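Side-chain contacts in pngf-ii (Elizabethkingia meningoseptica, PDB 4R4X), which removes N-linked glycans from glycoproteins as a peptide:N-glycosidase, probably by cleaving the bond between the innermost sugar and its asparagine: residues 2-7 / 119-124; 23-26 / 31-34; 49-54 / 125-130; 53-58 / 78-83; 135-138 / 144-147. All blocks are in the same frame, centred on the assembly; numbering follows the deposited sequence.

Contact 1: residues 2-7 / 119-124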
loop_
_atom_site.group_PDB
_atom_site.type_symbol
_atom_site.label_atom_id
_atom_site.label_comp_id
_atom_site.label_asym_id
_atom_site.label_seq_id
_atom_site.Cartn_x
_atom_site.Cartn_y
_atom_site.Cartn_z
ATOM N N GLN A 2 21.159 1.194 46.187
ATOM C CA GLN A 2 21.411 -0.119 45.623
ATOM C C GLN A 2 20.534 -0.345 44.389
ATOM O O GLN A 2 19.338 -0.001 44.385
ATOM C CB GLN A 2 21.130 -1.210 46.650
ATOM C CG GLN A 2 21.282 -2.634 46.131
ATOM C CD GLN A 2 22.728 -3.034 45.914
ATOM O OE1 GLN A 2 23.527 -2.942 46.834
ATOM N NE2 GLN A 2 23.070 -3.499 44.698
ATOM N N THR A 3 21.154 -0.921 43.365
ATOM C CA THR A 3 20.474 -1.308 42.142
ATOM C C THR A 3 20.131 -2.783 42.141
ATOM O O THR A 3 20.965 -3.625 42.510
ATOM C CB THR A 3 21.357 -0.979 40.926
ATOM O OG1 THR A 3 21.540 0.427 40.888
ATOM C CG2 THR A 3 20.719 -1.437 39.621
ATOM N N TYR A 4 18.917 -3.107 41.682
ATOM C CA TYR A 4 18.484 -4.501 41.580
ATOM C C TYR A 4 18.056 -4.850 40.169
ATOM O O TYR A 4 17.531 -4.023 39.451
ATOM C CB TYR A 4 17.302 -4.783 42.505
ATOM C CG TYR A 4 17.590 -4.534 43.954
ATOM C CD1 TYR A 4 17.394 -3.283 44.493
ATOM C CD2 TYR A 4 18.056 -5.552 44.782
ATOM C CE1 TYR A 4 17.659 -3.029 45.824
ATOM C CE2 TYR A 4 18.327 -5.310 46.126
ATOM C CZ TYR A 4 18.124 -4.046 46.632
ATOM O OH TYR A 4 18.383 -3.745 47.947
ATOM N N GLU A 5 18.243 -6.107 39.806
ATOM C CA GLU A 5 17.813 -6.634 38.528
ATOM C C GLU A 5 16.796 -7.713 38.789
ATOM O O GLU A 5 17.101 -8.682 39.480
ATOM C CB GLU A 5 19.014 -7.224 37.804
ATOM C CG GLU A 5 18.692 -7.967 36.526
ATOM C CD GLU A 5 19.878 -7.961 35.562
ATOM O OE1 GLU A 5 20.920 -7.337 35.898
ATOM O OE2 GLU A 5 19.774 -8.569 34.482
ATOM N N ILE A 6 15.588 -7.537 38.267
ATOM C CA ILE A 6 14.525 -8.513 38.427
ATOM C C ILE A 6 14.173 -9.145 37.099
ATOM O O ILE A 6 13.939 -8.440 36.103
ATOM C CB ILE A 6 13.251 -7.869 39.019
ATOM C CG1 ILE A 6 13.585 -7.127 40.328
ATOM C CG2 ILE A 6 12.191 -8.949 39.244
ATOM C CD1 ILE A 6 13.984 -5.677 40.146
ATOM N N THR A 7 14.152 -10.472 37.080
ATOM C CA THR A 7 13.909 -11.233 35.893
ATOM C C THR A 7 12.593 -11.948 36.020
ATOM O O THR A 7 12.303 -12.515 37.061
ATOM C CB THR A 7 15.018 -12.282 35.685
ATOM O OG1 THR A 7 16.283 -11.605 35.693
ATOM C CG2 THR A 7 14.798 -13.032 34.367
ATOM N N LEU A 119 12.290 -3.377 49.473
ATOM C CA LEU A 119 13.595 -2.942 48.991
ATOM C C LEU A 119 13.704 -1.441 48.741
ATOM O O LEU A 119 14.739 -0.982 48.254
ATOM C CB LEU A 119 13.959 -3.686 47.695
ATOM C CG LEU A 119 14.108 -5.196 47.759
ATOM C CD1 LEU A 119 14.227 -5.801 46.371
ATOM C CD2 LEU A 119 15.302 -5.608 48.607
ATOM N N LYS A 120 12.662 -0.673 49.047
ATOM C CA LYS A 120 12.693 0.791 48.851
ATOM C C LYS A 120 13.116 1.156 47.411
ATOM O O LYS A 120 13.878 2.109 47.179
ATOM C CB LYS A 120 13.603 1.482 49.876
ATOM C CG LYS A 120 13.218 1.222 51.331
ATOM C CD LYS A 120 14.029 0.082 51.934
ATOM C CE LYS A 120 13.439 -0.421 53.250
ATOM N NZ LYS A 120 13.469 0.624 54.318
ATOM N N VAL A 121 12.628 0.354 46.463
ATOM C CA VAL A 121 12.718 0.642 45.043
ATOM C C VAL A 121 11.386 0.224 44.428
ATOM O O VAL A 121 10.607 -0.534 45.038
ATOM C CB VAL A 121 13.859 -0.091 44.328
ATOM C CG1 VAL A 121 15.222 0.273 44.917
ATOM C CG2 VAL A 121 13.635 -1.597 44.314
ATOM N N LYS A 122 11.118 0.758 43.243
ATOM C CA LYS A 122 9.895 0.459 42.515
ATOM C C LYS A 122 10.261 -0.162 41.180
ATOM O O LYS A 122 11.408 -0.132 40.791
ATOM C CB LYS A 122 9.077 1.723 42.324
ATOM C CG LYS A 122 8.551 2.269 43.641
ATOM C CD LYS A 122 7.744 3.544 43.486
ATOM C CE LYS A 122 7.223 3.970 44.859
ATOM N NZ LYS A 122 6.423 5.211 44.763
ATOM N N GLY A 123 9.284 -0.757 40.508
ATOM C CA GLY A 123 9.549 -1.457 39.273
ATOM C C GLY A 123 8.442 -2.421 38.940
ATOM O O GLY A 123 7.436 -2.510 39.650
ATOM N N GLY A 124 8.657 -3.169 37.866
ATOM C CA GLY A 124 7.702 -4.158 37.443
ATOM C C GLY A 124 7.892 -4.601 36.015
ATOM O O GLY A 124 8.719 -4.060 35.287
HETATM O O HOH W 1 17.404 -1.534 49.051
#
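Leu119 covers one face of the Tyr4 ring. Its CD1 stands 4.1 Å from the centroid of that ring and only 8° off the normal, a well-centred CH-pi contact. The other methyl follows the ring out to the phenol end, where CD2 of Leu119 lies 3.7 Å from Tyr4 OH. Leu119 CG stands anti to the carbonyl carbon (chi1 -62°), which goes with both methyls lying over the ring. These two methyl contacts are the tight part. Val121 packs more loosely, its CG2 meeting Tyr4 CD1 obliquely at 4.1 Å. The hydroxyl end is wetter: a water in the plane of the ring is hydrogen-bonded to Tyr4 OH at 2.7 Å and donates to Leu119 O at 2.8 Å, so solvent ties the phenol to the loop backbone. Leu119 also touches Leu134. The arrangement is that of a connecting loop, between strands 109-116 and 134-140, folded against strand 3-12, which pairs antiparallel with strands 23-27 and 144-154, consistent with the LolA/LolB-like character of this N-terminal domain.

Contact 2: residues 23-26 / 31-34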
loop_
_atom_site.group_PDB
_atom_site.type_symbol
_atom_site.label_atom_id
_atom_site.label_comp_id
_atom_site.label_asym_id
_atom_site.label_seq_id
_atom_site.Cartn_x
_atom_site.Cartn_y
_atom_site.Cartn_z
ATOM N N ILE A 23 11.375 -10.812 30.375
ATOM C CA ILE A 23 11.339 -9.404 30.727
ATOM C C ILE A 23 12.293 -9.150 31.895
ATOM O O ILE A 23 12.445 -9.989 32.790
ATOM C CB ILE A 23 9.885 -8.957 31.028
ATOM C CG1 ILE A 23 9.035 -9.031 29.752
ATOM C CG2 ILE A 23 9.856 -7.536 31.583
ATOM C CD1 ILE A 23 7.547 -9.245 29.985
ATOM N N ILE A 24 12.970 -8.008 31.858
ATOM C CA ILE A 24 13.912 -7.621 32.904
ATOM C C ILE A 24 13.654 -6.182 33.346
ATOM O O ILE A 24 13.527 -5.291 32.516
ATOM C CB ILE A 24 15.378 -7.749 32.427
ATOM C CG1 ILE A 24 15.643 -9.165 31.892
ATOM C CG2 ILE A 24 16.346 -7.367 33.554
ATOM C CD1 ILE A 24 17.026 -9.383 31.295
ATOM N N SER A 25 13.619 -5.959 34.659
ATOM C CA SER A 25 13.569 -4.609 35.218
ATOM C C SER A 25 14.874 -4.391 35.955
ATOM O O SER A 25 15.305 -5.266 36.732
ATOM C CB SER A 25 12.378 -4.455 36.167
ATOM O OG SER A 25 12.360 -3.192 36.850
ATOM N N ILE A 26 15.511 -3.251 35.711
ATOM C CA ILE A 26 16.669 -2.837 36.485
ATOM C C ILE A 26 16.336 -1.542 37.188
ATOM O O ILE A 26 15.911 -0.569 36.549
ATOM C CB ILE A 26 17.913 -2.663 35.610
ATOM C CG1 ILE A 26 18.239 -3.989 34.924
ATOM C CG2 ILE A 26 19.085 -2.190 36.459
ATOM C CD1 ILE A 26 19.357 -3.897 33.912
ATOM N N LYS A 31 16.207 5.761 39.264
ATOM C CA LYS A 31 15.867 5.417 37.877
ATOM C C LYS A 31 15.461 3.954 37.781
ATOM O O LYS A 31 16.039 3.119 38.475
ATOM C CB LYS A 31 17.094 5.572 36.972
ATOM C CG LYS A 31 17.663 6.966 36.846
ATOM C CD LYS A 31 16.903 7.759 35.804
ATOM C CE LYS A 31 17.043 9.250 36.021
ATOM N NZ LYS A 31 16.560 9.908 34.781
ATOM N N THR A 32 14.511 3.632 36.905
ATOM C CA THR A 32 14.311 2.230 36.522
ATOM C C THR A 32 14.213 2.052 35.013
ATOM O O THR A 32 13.691 2.917 34.289
ATOM C CB THR A 32 13.149 1.498 37.260
ATOM O OG1 THR A 32 12.075 1.126 36.378
ATOM C CG2 THR A 32 12.647 2.260 38.374
ATOM N N LEU A 33 14.770 0.936 34.564
ATOM C CA LEU A 33 14.853 0.579 33.157
ATOM C C LEU A 33 14.070 -0.712 32.957
ATOM O O LEU A 33 14.222 -1.643 33.736
ATOM C CB LEU A 33 16.321 0.404 32.758
ATOM C CG LEU A 33 16.544 -0.248 31.395
ATOM C CD1 LEU A 33 16.201 0.770 30.345
ATOM C CD2 LEU A 33 17.980 -0.743 31.246
ATOM N N LEU A 34 13.193 -0.739 31.954
ATOM C CA LEU A 34 12.416 -1.916 31.645
ATOM C C LEU A 34 12.684 -2.377 30.220
ATOM O O LEU A 34 12.484 -1.639 29.239
ATOM C CB LEU A 34 10.922 -1.656 31.881
ATOM C CG LEU A 34 9.951 -2.747 31.416
ATOM C CD1 LEU A 34 10.183 -4.079 32.130
ATOM C CD2 LEU A 34 8.516 -2.263 31.609
#
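The flat groups meeting here are the peptides of Ile26 and Leu33, joined edge to edge by their hydrogen bonds: Ile26 N donates to Leu33 O at 2.9 Å and Leu33 N to Ile26 O at 2.7 Å, the mark of a hydrogen-bonded antiparallel pair. The side chains of Ile26 and Leu33 lie on one face of the sheet, those of Ser25 and Leu34 on the other. Each acceptor also receives a CA-H contact, from Ser25 CA to Leu33 O at 3.4 Å and from Thr32 CA to Ile26 O at 3.2 Å.

Side-chain packing is uneven. On the Ser25 face, Leu34 has CG opposite its backbone N (chi1 172°), and a chi2 of 61° brings CD1 up against the neighbouring strand, where it presses on Ile23 CG2 at 3.5 Å and sits 3.6 Å from Ile24 O. On the other face the branches barely meet, Ile26 CD1 staying 4.4 Å from Leu33 CD2. Leu33 packs instead on Val50 and on the zinc ligand Glu52 of strand 48-54, while Ile26 packs on Thr3 of strand 3-12. The result is a two-stranded beta hairpin, 23-27 with 31-36, set between those two strands in the antiparallel part of the N-terminal domain.

Contact 3: residues 49-54 / 125-130. With ZN (zinc ion), chain B.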
loop_
_atom_site.group_PDB
_atom_site.type_symbol
_atom_site.label_atom_id
_atom_site.label_comp_id
_atom_site.label_asym_id
_atom_site.label_seq_id
_atom_site.Cartn_x
_atom_site.Cartn_y
_atom_site.Cartn_z
ATOM N N GLU A 49 11.461 -1.606 21.781
ATOM C CA GLU A 49 11.272 -0.524 22.746
ATOM C C GLU A 49 11.810 -0.823 24.124
ATOM O O GLU A 49 11.832 -1.971 24.586
ATOM C CB GLU A 49 9.804 -0.174 22.882
ATOM C CG GLU A 49 9.204 0.496 21.661
ATOM C CD GLU A 49 7.728 0.725 21.867
ATOM O OE1 GLU A 49 7.371 1.788 22.439
ATOM O OE2 GLU A 49 6.953 -0.178 21.481
ATOM N N VAL A 50 12.204 0.251 24.784
ATOM C CA VAL A 50 12.620 0.225 26.174
ATOM C C VAL A 50 11.884 1.344 26.913
ATOM O O VAL A 50 11.551 2.373 26.322
ATOM C CB VAL A 50 14.165 0.431 26.195
ATOM C CG1 VAL A 50 14.646 1.140 27.429
ATOM C CG2 VAL A 50 14.876 -0.895 25.976
ATOM N N ASN A 51 11.647 1.157 28.210
ATOM C CA ASN A 51 11.048 2.200 29.025
ATOM C C ASN A 51 12.006 2.603 30.171
ATOM O O ASN A 51 12.731 1.778 30.700
ATOM C CB ASN A 51 9.710 1.656 29.525
ATOM C CG ASN A 51 8.956 2.634 30.383
ATOM O OD1 ASN A 51 8.112 3.388 29.887
ATOM N ND2 ASN A 51 9.224 2.615 31.675
ATOM N N GLU A 52 12.038 3.882 30.528
ATOM C CA GLU A 52 12.805 4.336 31.682
ATOM C C GLU A 52 11.981 5.331 32.464
ATOM O O GLU A 52 11.300 6.178 31.882
ATOM C CB GLU A 52 14.121 4.989 31.278
ATOM C CG GLU A 52 15.103 4.040 30.611
ATOM C CD GLU A 52 16.523 4.588 30.537
ATOM O OE1 GLU A 52 16.709 5.815 30.671
ATOM O OE2 GLU A 52 17.467 3.787 30.345
ATOM N N ILE A 53 12.040 5.217 33.785
ATOM C CA ILE A 53 11.302 6.085 34.675
ATOM C C ILE A 53 12.293 6.820 35.536
ATOM O O ILE A 53 13.150 6.193 36.131
ATOM C CB ILE A 53 10.371 5.285 35.600
ATOM C CG1 ILE A 53 9.362 4.522 34.746
ATOM C CG2 ILE A 53 9.700 6.224 36.598
ATOM C CD1 ILE A 53 8.300 3.768 35.513
ATOM N N ASN A 54 12.149 8.142 35.585
ATOM C CA ASN A 54 12.913 9.005 36.458
ATOM C C ASN A 54 12.130 9.097 37.752
ATOM O O ASN A 54 11.021 9.610 37.760
ATOM C CB ASN A 54 13.067 10.388 35.818
ATOM C CG ASN A 54 13.836 11.358 36.703
ATOM O OD1 ASN A 54 13.924 11.175 37.920
ATOM N ND2 ASN A 54 14.400 12.390 36.092
ATOM N N PRO A 125 7.124 -5.613 35.606
ATOM C CA PRO A 125 7.276 -6.184 34.255
ATOM C C PRO A 125 6.491 -5.437 33.181
ATOM O O PRO A 125 6.604 -5.771 31.989
ATOM C CB PRO A 125 6.731 -7.611 34.440
ATOM C CG PRO A 125 5.655 -7.429 35.464
ATOM C CD PRO A 125 6.199 -6.407 36.432
ATOM N N SER A 126 5.686 -4.449 33.589
ATOM C CA SER A 126 4.943 -3.595 32.656
ATOM C C SER A 126 4.794 -2.208 33.292
ATOM O O SER A 126 5.211 -1.990 34.416
ATOM C CB SER A 126 3.558 -4.189 32.332
ATOM O OG SER A 126 2.677 -4.049 33.434
ATOM N N ILE A 127 4.187 -1.274 32.591
ATOM C CA ILE A 127 3.955 0.062 33.185
ATOM C C ILE A 127 2.976 0.048 34.403
ATOM O O ILE A 127 3.024 0.948 35.272
ATOM C CB ILE A 127 3.424 1.018 32.104
ATOM C CG1 ILE A 127 3.529 2.489 32.554
ATOM C CG2 ILE A 127 1.996 0.639 31.723
ATOM C CD1 ILE A 127 4.925 2.965 32.890
ATOM N N LEU A 128 2.088 -0.952 34.464
ATOM C CA LEU A 128 1.045 -0.980 35.496
ATOM C C LEU A 128 1.598 -1.233 36.883
ATOM O O LEU A 128 2.362 -2.169 37.097
ATOM C CB LEU A 128 -0.012 -2.028 35.191
ATOM C CG LEU A 128 -0.805 -1.786 33.910
ATOM C CD1 LEU A 128 -1.782 -2.924 33.684
ATOM C CD2 LEU A 128 -1.504 -0.438 33.935
ATOM N N GLY A 129 1.229 -0.368 37.820
ATOM C CA GLY A 129 1.648 -0.505 39.215
ATOM C C GLY A 129 3.008 0.039 39.594
ATOM O O GLY A 129 3.424 -0.120 40.750
ATOM N N GLN A 130 3.698 0.687 38.644
ATOM C CA GLN A 130 5.069 1.155 38.842
ATOM C C GLN A 130 5.205 2.200 39.926
ATOM O O GLN A 130 6.302 2.423 40.401
ATOM C CB GLN A 130 5.602 1.808 37.570
ATOM C CG GLN A 130 5.881 0.846 36.445
ATOM C CD GLN A 130 7.226 0.184 36.550
ATOM O OE1 GLN A 130 8.142 0.660 37.241
ATOM N NE2 GLN A 130 7.371 -0.913 35.833
HETATM ZN ZN ZN B . 18.826 5.614 31.418
#
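Gln130, whose side chain meets Ile53, sends NE2 to Ser126 O in a 2.8 Å hydrogen bond that is nearly straight (175°) and arrives from above the carbonyl plane. At the other end of the same amide, OE1 accepts from Arg55 NH2, so both polar ends are engaged and rotation about the last torsion is restrained. Ile53 CD1 comes up against this fixed amide, 3.6 Å from Gln130 OE1 and 3.9 Å from Gln130 CB. Ile127 to Gln130 form a type II beta turn that begins just after Ser126, with Gly129 at the positive-phi position; Gln83 braces it through Ile127 O and Gly129 N. The turn belongs to the loop ahead of strand 134-140 and lies against the side of strand 48-54 that carries Asn51 and Ile53. Ile127, with CG1 opposite its backbone N (chi1 -164°), extends CD1 to within 4.3 Å of Ile53 CD1, a looser apolar contact. From the other side of the strand, Glu52 binds the zinc ion with both carboxylate oxygens, OE2 at 2.5 Å, and Asp159 is a further ligand.

Contact 4: residues 53-58 / 78-83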
loop_
_atom_site.group_PDB
_atom_site.type_symbol
_atom_site.label_atom_id
_atom_site.label_comp_id
_atom_site.label_asym_id
_atom_site.label_seq_id
_atom_site.Cartn_x
_atom_site.Cartn_y
_atom_site.Cartn_z
ATOM N N ILE A 53 12.040 5.217 33.785
ATOM C CA ILE A 53 11.302 6.085 34.675
ATOM C C ILE A 53 12.293 6.820 35.536
ATOM O O ILE A 53 13.150 6.193 36.131
ATOM C CB ILE A 53 10.371 5.285 35.600
ATOM C CG1 ILE A 53 9.362 4.522 34.746
ATOM C CG2 ILE A 53 9.700 6.224 36.598
ATOM C CD1 ILE A 53 8.300 3.768 35.513
ATOM N N ASN A 54 12.149 8.142 35.585
ATOM C CA ASN A 54 12.913 9.005 36.458
ATOM C C ASN A 54 12.130 9.097 37.752
ATOM O O ASN A 54 11.021 9.610 37.760
ATOM C CB ASN A 54 13.067 10.388 35.818
ATOM C CG ASN A 54 13.836 11.358 36.703
ATOM O OD1 ASN A 54 13.924 11.175 37.920
ATOM N ND2 ASN A 54 14.400 12.390 36.092
ATOM N N ARG A 55 12.672 8.538 38.824
ATOM C CA ARG A 55 11.901 8.408 40.057
ATOM C C ARG A 55 11.816 9.737 40.836
ATOM O O ARG A 55 10.996 9.860 41.735
ATOM C CB ARG A 55 12.485 7.304 40.931
ATOM C CG ARG A 55 12.360 5.907 40.349
ATOM C CD ARG A 55 10.908 5.427 40.275
ATOM N NE ARG A 55 10.811 4.113 39.639
ATOM C CZ ARG A 55 9.651 3.513 39.335
ATOM N NH1 ARG A 55 8.478 4.068 39.646
ATOM N NH2 ARG A 55 9.646 2.323 38.776
ATOM N N LYS A 56 12.633 10.723 40.467
ATOM C CA LYS A 56 12.583 12.061 41.106
ATOM C C LYS A 56 11.299 12.804 40.739
ATOM O O LYS A 56 10.697 13.472 41.570
ATOM C CB LYS A 56 13.792 12.918 40.697
ATOM C CG LYS A 56 15.051 12.786 41.552
ATOM C CD LYS A 56 15.419 11.351 41.929
ATOM C CE LYS A 56 14.927 11.003 43.336
ATOM N NZ LYS A 56 14.808 9.540 43.602
ATOM N N ASN A 57 10.879 12.682 39.487
ATOM C CA ASN A 57 9.721 13.429 38.988
ATOM C C ASN A 57 8.647 12.573 38.298
ATOM O O ASN A 57 7.674 13.092 37.755
ATOM C CB ASN A 57 10.178 14.601 38.091
ATOM C CG ASN A 57 10.979 14.177 36.850
ATOM O OD1 ASN A 57 11.476 15.037 36.129
ATOM N ND2 ASN A 57 11.104 12.897 36.580
ATOM N N ASN A 58 8.814 11.252 38.351
ATOM C CA ASN A 58 7.934 10.335 37.636
ATOM C C ASN A 58 7.790 10.609 36.132
ATOM O O ASN A 58 6.780 10.305 35.540
ATOM C CB ASN A 58 6.573 10.211 38.341
ATOM C CG ASN A 58 6.658 9.380 39.618
ATOM O OD1 ASN A 58 7.694 8.786 39.918
ATOM N ND2 ASN A 58 5.568 9.344 40.384
ATOM N N THR A 78 2.668 12.310 33.558
ATOM C CA THR A 78 1.333 12.123 34.113
ATOM C C THR A 78 0.863 10.671 34.101
ATOM O O THR A 78 -0.219 10.376 34.615
ATOM C CB THR A 78 0.276 12.945 33.341
ATOM O OG1 THR A 78 0.069 12.385 32.030
ATOM C CG2 THR A 78 0.695 14.401 33.224
ATOM N N ILE A 79 1.649 9.762 33.513
ATOM C CA ILE A 79 1.167 8.391 33.300
ATOM C C ILE A 79 0.874 7.639 34.614
ATOM O O ILE A 79 -0.185 7.030 34.776
ATOM C CB ILE A 79 2.176 7.562 32.460
ATOM C CG1 ILE A 79 2.258 8.131 31.035
ATOM C CG2 ILE A 79 1.767 6.091 32.431
ATOM C CD1 ILE A 79 3.072 7.287 30.068
ATOM N N LEU A 80 1.830 7.666 35.532
ATOM C CA LEU A 80 1.692 6.926 36.793
ATOM C C LEU A 80 0.500 7.454 37.594
ATOM O O LEU A 80 -0.328 6.678 38.042
ATOM C CB LEU A 80 2.988 7.012 37.613
ATOM C CG LEU A 80 4.187 6.369 36.908
ATOM C CD1 LEU A 80 5.390 6.305 37.827
ATOM C CD2 LEU A 80 3.808 5.000 36.377
ATOM N N ALA A 81 0.402 8.778 37.717
ATOM C CA ALA A 81 -0.684 9.414 38.483
ATOM C C ALA A 81 -2.073 8.994 37.995
ATOM O O ALA A 81 -2.986 8.861 38.798
ATOM C CB ALA A 81 -0.536 10.939 38.446
ATOM N N LYS A 82 -2.224 8.735 36.692
ATOM C CA LYS A 82 -3.516 8.342 36.133
ATOM C C LYS A 82 -3.952 6.904 36.399
ATOM O O LYS A 82 -5.111 6.579 36.194
ATOM C CB LYS A 82 -3.550 8.600 34.627
ATOM C CG LYS A 82 -3.561 10.082 34.274
ATOM C CD LYS A 82 -3.370 10.291 32.779
ATOM C CE LYS A 82 -3.342 11.771 32.453
ATOM N NZ LYS A 82 -2.949 11.986 31.044
ATOM N N GLN A 83 -3.044 6.033 36.827
ATOM C CA GLN A 83 -3.415 4.631 37.044
ATOM C C GLN A 83 -4.350 4.600 38.237
ATOM O O GLN A 83 -4.089 5.284 39.212
ATOM C CB GLN A 83 -2.167 3.765 37.312
ATOM C CG GLN A 83 -1.216 3.779 36.125
ATOM C CD GLN A 83 -0.031 2.840 36.266
ATOM O OE1 GLN A 83 0.191 2.218 37.312
ATOM N NE2 GLN A 83 0.725 2.715 35.181
HETATM O O HOH W 2 4.016 9.607 35.402
#
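Leu80 CD1 presses on the side chain of Asn58, joining the short helix 79-82 to the connection between strands 48-54 and 59-65, a beta hairpin whose loop opens with an Asx turn: Asn54 OD1 accepts from Lys56 N at 2.9 Å. A single methyl does the touching. It lies 3.8 Å from Asn58 CG and 4.0 Å from Asn58 ND2, and the two side chains meet at about a right angle. In Leu80, CG stands opposite the carbonyl carbon (chi1 -63°) and chi2 is extended, which carries CD1 outward from the helix. Arg55 starts away from the helix but bends twice, chi1 -66° and chi2 -67°, before straightening, and this brings its guanidinium over the Ile53 side chain and near Leu80. Ile53 CG2 then lies 3.7 Å above the guanidinium plane, offset toward its rim, and Arg55 NH1 reaches 4.2 Å from Leu80 CD1, while NH2 is hydrogen-bonded to Gln130 OE1. Between the backbones, one water donates to Asn58 O and accepts from Leu80 N, each at 2.9 Å.

Contact 5: residues 135-138 / 144-147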
loop_
_atom_site.group_PDB
_atom_site.type_symbol
_atom_site.label_atom_id
_atom_site.label_comp_id
_atom_site.label_asym_id
_atom_site.label_seq_id
_atom_site.Cartn_x
_atom_site.Cartn_y
_atom_site.Cartn_z
ATOM N N VAL A 135 6.733 -4.404 41.561
ATOM C CA VAL A 135 5.752 -5.392 41.147
ATOM C C VAL A 135 6.460 -6.698 40.855
ATOM O O VAL A 135 7.309 -6.756 39.967
ATOM C CB VAL A 135 4.960 -4.919 39.911
ATOM C CG1 VAL A 135 4.018 -6.000 39.414
ATOM C CG2 VAL A 135 4.179 -3.648 40.234
ATOM N N LEU A 136 6.102 -7.748 41.579
ATOM C CA LEU A 136 6.725 -9.061 41.396
ATOM C C LEU A 136 5.852 -10.084 40.674
ATOM O O LEU A 136 6.341 -11.144 40.289
ATOM C CB LEU A 136 7.194 -9.615 42.745
ATOM C CG LEU A 136 8.277 -8.788 43.432
ATOM C CD1 LEU A 136 8.600 -9.463 44.760
ATOM C CD2 LEU A 136 9.524 -8.659 42.550
ATOM N N LYS A 137 4.579 -9.773 40.481
ATOM C CA LYS A 137 3.676 -10.638 39.759
ATOM C C LYS A 137 2.476 -9.839 39.242
ATOM O O LYS A 137 1.901 -9.022 39.980
ATOM C CB LYS A 137 3.164 -11.741 40.680
ATOM C CG LYS A 137 2.181 -12.709 40.040
ATOM C CD LYS A 137 1.950 -13.881 40.989
ATOM C CE LYS A 137 0.721 -14.675 40.606
ATOM N NZ LYS A 137 0.476 -15.733 41.640
ATOM N N THR A 138 2.105 -10.086 37.982
ATOM C CA THR A 138 0.851 -9.579 37.411
ATOM C C THR A 138 0.030 -10.738 36.874
ATOM O O THR A 138 0.578 -11.721 36.370
ATOM C CB THR A 138 1.084 -8.585 36.265
ATOM O OG1 THR A 138 1.736 -9.262 35.182
ATOM C CG2 THR A 138 1.938 -7.422 36.734
ATOM N N SER A 144 -3.235 -15.012 32.184
ATOM C CA SER A 144 -1.888 -14.653 31.762
ATOM C C SER A 144 -1.113 -14.052 32.932
ATOM O O SER A 144 -1.477 -12.992 33.463
ATOM C CB SER A 144 -1.950 -13.671 30.610
ATOM O OG SER A 144 -2.668 -14.242 29.528
ATOM N N VAL A 145 -0.044 -14.737 33.314
ATOM C CA VAL A 145 0.705 -14.427 34.520
ATOM C C VAL A 145 2.116 -14.022 34.118
ATOM O O VAL A 145 2.702 -14.638 33.236
ATOM C CB VAL A 145 0.798 -15.668 35.438
ATOM C CG1 VAL A 145 1.619 -15.374 36.691
ATOM C CG2 VAL A 145 -0.590 -16.182 35.810
ATOM N N VAL A 146 2.656 -12.994 34.761
ATOM C CA VAL A 146 4.071 -12.648 34.633
ATOM C C VAL A 146 4.583 -12.602 36.069
ATOM O O VAL A 146 4.050 -11.841 36.870
ATOM C CB VAL A 146 4.275 -11.274 33.938
ATOM C CG1 VAL A 146 5.760 -10.952 33.783
ATOM C CG2 VAL A 146 3.601 -11.251 32.577
ATOM N N GLU A 147 5.571 -13.429 36.408
ATOM C CA GLU A 147 6.065 -13.506 37.781
ATOM C C GLU A 147 7.598 -13.466 37.849
ATOM O O GLU A 147 8.280 -14.066 37.033
ATOM C CB GLU A 147 5.500 -14.763 38.471
ATOM C CG GLU A 147 6.036 -15.024 39.874
ATOM C CD GLU A 147 5.180 -16.015 40.680
ATOM O OE1 GLU A 147 4.293 -16.679 40.090
ATOM O OE2 GLU A 147 5.391 -16.121 41.901
HETATM O O HOH W 3 0.004 -10.494 33.472
#
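Lys137 and Glu147 both carry CG opposite the backbone N, with chi1 179° and 175°, and both chains stay extended beyond it, so that they pass each other at a slant; they share a face of the sheet because they form a non-hydrogen-bonded antiparallel pair. Lys137 CD lies 3.8 Å from Glu147 OE1, whereas Lys137 NZ remains 4.2 Å from that oxygen, too far for a salt bridge. Val145, two residues before Glu147, joins the lysine, its CG1 being 4.1 Å from Lys137 CE. On the other face, chi1 of 64° sets Thr138 OG1 between the backbone N and the carbonyl carbon, beside Val146 CB at 3.5 Å. Thr138 OG1 is hydrogen-bonded to a water at 2.7 Å, which donates to Ser144 O.

In the backbone Thr138 and Val146 form the hydrogen-bonded antiparallel pair of a beta hairpin, with Thr138 N donating to Val146 O at 2.8 Å and Val146 N to Thr138 O at 2.9 Å. On its other edge the first strand has a classic beta bulge, Leu136 and Lys137 both facing Trp114. The backbone thus supplies the direct polar bonds; the lysine-glutamate attraction probably adds only a little, and the threonine hydroxyl is linked to the partner strand through water.

All five contacts lie on the same side of the chain's centre, in the strand-rich N-terminal region. Contacts 1, 2 and 3 follow one another across neighbouring strands 3-12, 23-27, 31-36 and 48-54, with centres about 8 Å apart between 1 and 2 and about 7 Å between 2 and 3. Contact 4 shares Ile53 and Asn54 with contact 3, about 10 Å away, and lies farthest from contact 5, about 20 Å between centres. The loop between strands 109-116 and 134-140 supplies the second segments of contacts 1 and 3. It packs against both strand 3-12 and strand 48-54 before the chain enters the hairpin of contact 5, whose second strand returns to pair with 3-12.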